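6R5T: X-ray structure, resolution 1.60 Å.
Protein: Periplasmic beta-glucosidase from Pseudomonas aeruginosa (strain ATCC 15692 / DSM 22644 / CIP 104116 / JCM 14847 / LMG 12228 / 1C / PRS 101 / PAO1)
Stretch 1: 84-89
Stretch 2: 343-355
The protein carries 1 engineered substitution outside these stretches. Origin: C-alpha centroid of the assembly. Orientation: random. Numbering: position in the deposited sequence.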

# COMPACT_ATOMS: atom_id res chain seq x y z
N HIS A 84 4.17 -31.21 12.66
CA HIS A 84 3.91 -31.33 14.10
C HIS A 84 5.20 -31.53 14.88
O HIS A 84 5.63 -30.62 15.54
CB HIS A 84 2.85 -32.42 14.33
CG HIS A 84 2.58 -32.58 15.77
ND1 HIS A 84 2.17 -31.52 16.52
CD2 HIS A 84 2.71 -33.64 16.61
CE1 HIS A 84 2.01 -31.91 17.78
NE2 HIS A 84 2.34 -33.20 17.88
N ARG A 85 5.84 -32.68 14.73
CA ARG A 85 7.18 -32.95 15.31
C ARG A 85 8.23 -33.01 14.21
O ARG A 85 9.29 -32.42 14.43
CB ARG A 85 7.16 -34.25 16.14
CG ARG A 85 6.51 -34.11 17.50
CD ARG A 85 6.40 -35.42 18.31
NE ARG A 85 5.28 -36.21 17.83
CZ ARG A 85 5.33 -37.19 16.94
NH1 ARG A 85 6.49 -37.59 16.44
NH2 ARG A 85 4.22 -37.75 16.50
N THR A 86 7.92 -33.65 13.09
CA THR A 86 8.78 -33.58 11.90
C THR A 86 8.36 -32.30 11.15
O THR A 86 7.24 -32.24 10.65
CB THR A 86 8.67 -34.78 10.99
OG1 THR A 86 8.87 -35.98 11.74
CG2 THR A 86 9.66 -34.69 9.88
N ILE A 87 9.24 -31.31 11.16
CA ILE A 87 8.89 -30.00 10.55
C ILE A 87 9.30 -29.99 9.09
O ILE A 87 10.45 -30.22 8.74
CB ILE A 87 9.49 -28.87 11.38
CG1 ILE A 87 9.12 -29.00 12.87
CG2 ILE A 87 9.05 -27.55 10.78
CD1 ILE A 87 7.63 -29.28 13.13
N PHE A 88 8.34 -29.69 8.24
CA PHE A 88 8.53 -29.48 6.81
C PHE A 88 8.93 -28.04 6.60
O PHE A 88 8.91 -27.21 7.49
CB PHE A 88 7.24 -29.86 6.08
CG PHE A 88 6.92 -31.33 6.19
CD1 PHE A 88 7.45 -32.25 5.30
CD2 PHE A 88 6.11 -31.79 7.21
CE1 PHE A 88 7.21 -33.61 5.46
CE2 PHE A 88 5.86 -33.15 7.37
CZ PHE A 88 6.41 -34.06 6.49
N PRO A 89 9.29 -27.69 5.36
CA PRO A 89 9.48 -26.26 5.06
C PRO A 89 8.24 -25.46 5.45
O PRO A 89 7.13 -25.97 5.42
CB PRO A 89 9.65 -26.21 3.54
CG PRO A 89 10.23 -27.58 3.22
CD PRO A 89 9.55 -28.52 4.20
N ASP A 343 8.27 -42.25 24.71
CA ASP A 343 8.93 -40.94 24.54
C ASP A 343 8.24 -40.25 23.35
O ASP A 343 8.29 -40.78 22.23
CB ASP A 343 10.44 -41.11 24.33
CG ASP A 343 11.18 -39.81 24.06
OD1 ASP A 343 10.58 -38.71 24.26
OD2 ASP A 343 12.35 -39.90 23.63
N THR A 344 7.50 -39.19 23.63
CA THR A 344 6.78 -38.42 22.59
C THR A 344 7.78 -38.01 21.49
O THR A 344 7.41 -38.06 20.31
CB THR A 344 6.03 -37.24 23.19
OG1 THR A 344 4.91 -37.78 23.90
CG2 THR A 344 5.51 -36.30 22.11
N ASN A 345 9.01 -37.73 21.86
CA ASN A 345 10.00 -37.17 20.91
C ASN A 345 10.96 -38.25 20.42
O ASN A 345 12.03 -37.90 19.86
CB ASN A 345 10.73 -36.02 21.57
CG ASN A 345 9.82 -34.86 21.85
OD1 ASN A 345 9.70 -34.43 23.00
ND2 ASN A 345 9.15 -34.38 20.81
N ALA A 346 10.61 -39.53 20.55
CA ALA A 346 11.48 -40.60 20.03
C ALA A 346 11.77 -40.39 18.54
O ALA A 346 10.85 -40.11 17.73
CB ALA A 346 10.87 -41.96 20.24
N GLU A 347 12.99 -40.71 18.14
CA GLU A 347 13.40 -40.72 16.71
C GLU A 347 12.50 -41.58 15.87
O GLU A 347 12.22 -41.22 14.73
CB GLU A 347 14.79 -41.32 16.52
CG GLU A 347 15.85 -40.31 16.53
CD GLU A 347 15.80 -39.26 15.41
OE1 GLU A 347 15.71 -39.59 14.17
OE2 GLU A 347 16.00 -38.19 15.81
N SER A 348 12.06 -42.74 16.39
CA SER A 348 11.28 -43.68 15.57
C SER A 348 9.91 -43.12 15.29
O SER A 348 9.24 -43.71 14.42
CB SER A 348 11.13 -45.03 16.25
OG SER A 348 10.51 -44.84 17.50
N ARG A 349 9.49 -42.03 15.94
CA ARG A 349 8.15 -41.45 15.69
C ARG A 349 8.26 -40.30 14.67
O ARG A 349 7.22 -39.72 14.28
CB ARG A 349 7.56 -40.92 17.01
CG ARG A 349 7.38 -42.02 18.05
CD ARG A 349 6.63 -41.53 19.25
NE ARG A 349 5.21 -41.44 18.99
CZ ARG A 349 4.42 -40.37 19.18
NH1 ARG A 349 4.89 -39.21 19.57
NH2 ARG A 349 3.12 -40.47 18.97
N LEU A 350 9.48 -39.95 14.25
CA LEU A 350 9.67 -38.92 13.19
C LEU A 350 9.50 -39.52 11.80
O LEU A 350 9.39 -40.78 11.60
CB LEU A 350 11.02 -38.27 13.33
CG LEU A 350 11.27 -37.48 14.61
CD1 LEU A 350 12.69 -36.98 14.61
CD2 LEU A 350 10.33 -36.29 14.76
N HIS A 351 9.42 -38.64 10.82
CA HIS A 351 9.25 -38.98 9.40
C HIS A 351 10.32 -38.23 8.62
O HIS A 351 9.96 -37.38 7.75
CB HIS A 351 7.83 -38.71 8.91
CG HIS A 351 6.81 -39.57 9.57
ND1 HIS A 351 6.29 -39.28 10.82
CD2 HIS A 351 6.31 -40.77 9.20
CE1 HIS A 351 5.49 -40.28 11.19
NE2 HIS A 351 5.50 -41.22 10.21
N ARG A 352 11.59 -38.55 8.89
CA ARG A 352 12.70 -37.77 8.28
C ARG A 352 12.75 -37.98 6.78
O ARG A 352 13.10 -37.03 6.09
CB ARG A 352 14.04 -38.07 8.92
CG ARG A 352 14.16 -37.62 10.37
CD ARG A 352 15.52 -37.92 10.89
NE ARG A 352 15.72 -37.52 12.27
CZ ARG A 352 16.02 -36.31 12.68
NH1 ARG A 352 16.14 -35.33 11.80
NH2 ARG A 352 16.18 -36.02 13.96
N GLN A 353 12.48 -39.19 6.26
CA GLN A 353 12.57 -39.37 4.81
C GLN A 353 11.55 -38.44 4.14
O GLN A 353 11.91 -37.80 3.14
CB GLN A 353 12.30 -40.81 4.38
CG GLN A 353 12.39 -40.94 2.86
CD GLN A 353 12.05 -42.29 2.28
OE1 GLN A 353 12.23 -42.53 1.08
NE2 GLN A 353 11.53 -43.17 3.11
N ALA A 354 10.33 -38.33 4.64
CA ALA A 354 9.31 -37.46 4.02
C ALA A 354 9.79 -36.01 4.12
O ALA A 354 9.68 -35.27 3.11
CB ALA A 354 7.94 -37.60 4.65
N ALA A 355 10.34 -35.60 5.26
CA ALA A 355 10.75 -34.18 5.43
C ALA A 355 11.86 -33.86 4.44
O ALA A 355 11.87 -32.76 3.88
CB ALA A 355 11.20 -33.89 6.83
O HOH W 1 9.08 -37.71 17.53
O HOH W 2 4.49 -40.13 14.79

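Stretch 1 is an irregular segment that runs past a loop, a short 3-10 turn (347-349) and the start of a helix at R352, burying 497 Å² in all. The backbones come closest at T86 and L350 (CA to CA 5.6 Å) and at F88 and A355 (CA to CA 5.4 Å). No backbone-to-backbone hydrogen bond links the stretches; each of the two direct bonds joins a side chain of stretch 1 to the backbone of stretch 2.

R85 is the residue most covered by the other stretch. Its CA-to-CB bond points toward stretch 2, and the m, t, m sequence of chi1 to chi3 extends the aliphatic chain before turning the guanidinium. CD thereby lies 3.5 Å from the carbonyl O of T344, while NH1 donates to the carbonyl O of R349 (3.1 Å, 161°). The guanidinium also lies flat on that of R349, centres 4.0 Å apart and planes at 29°. Two like charges sit close here, R85 NH2 3.5 Å from R349 NH1, and donors of both are turned to acceptors: R349, whose chi3 is p, gives NH1 to the carbonyl O of T344 at 2.9 Å. Two waters extend the network. Water 1 accepts from R85 NH1 and donates to the carbonyls of T344 and A346; water 2 links R85 NH2 to the carbonyl of R349.

T86 also points toward stretch 2. Its m rotamer places OG1 2.9 Å from the backbone N of H351, which donates to it at 157°, just before the helix begins. The same rotamer sets CG2 3.5 Å from CB of A355, so one small side chain serves both polar and apolar contacts. L350 (m, t) places CD2 4.0 Å from R85 CB and 3.4 Å from T86 OG1.

F88 starts sideways, but chi1 of -65° and chi2 of -86° carry its ring to the helix, where CE1 lies 3.6 Å from CA of A355 and 4.1 Å from CB of A354.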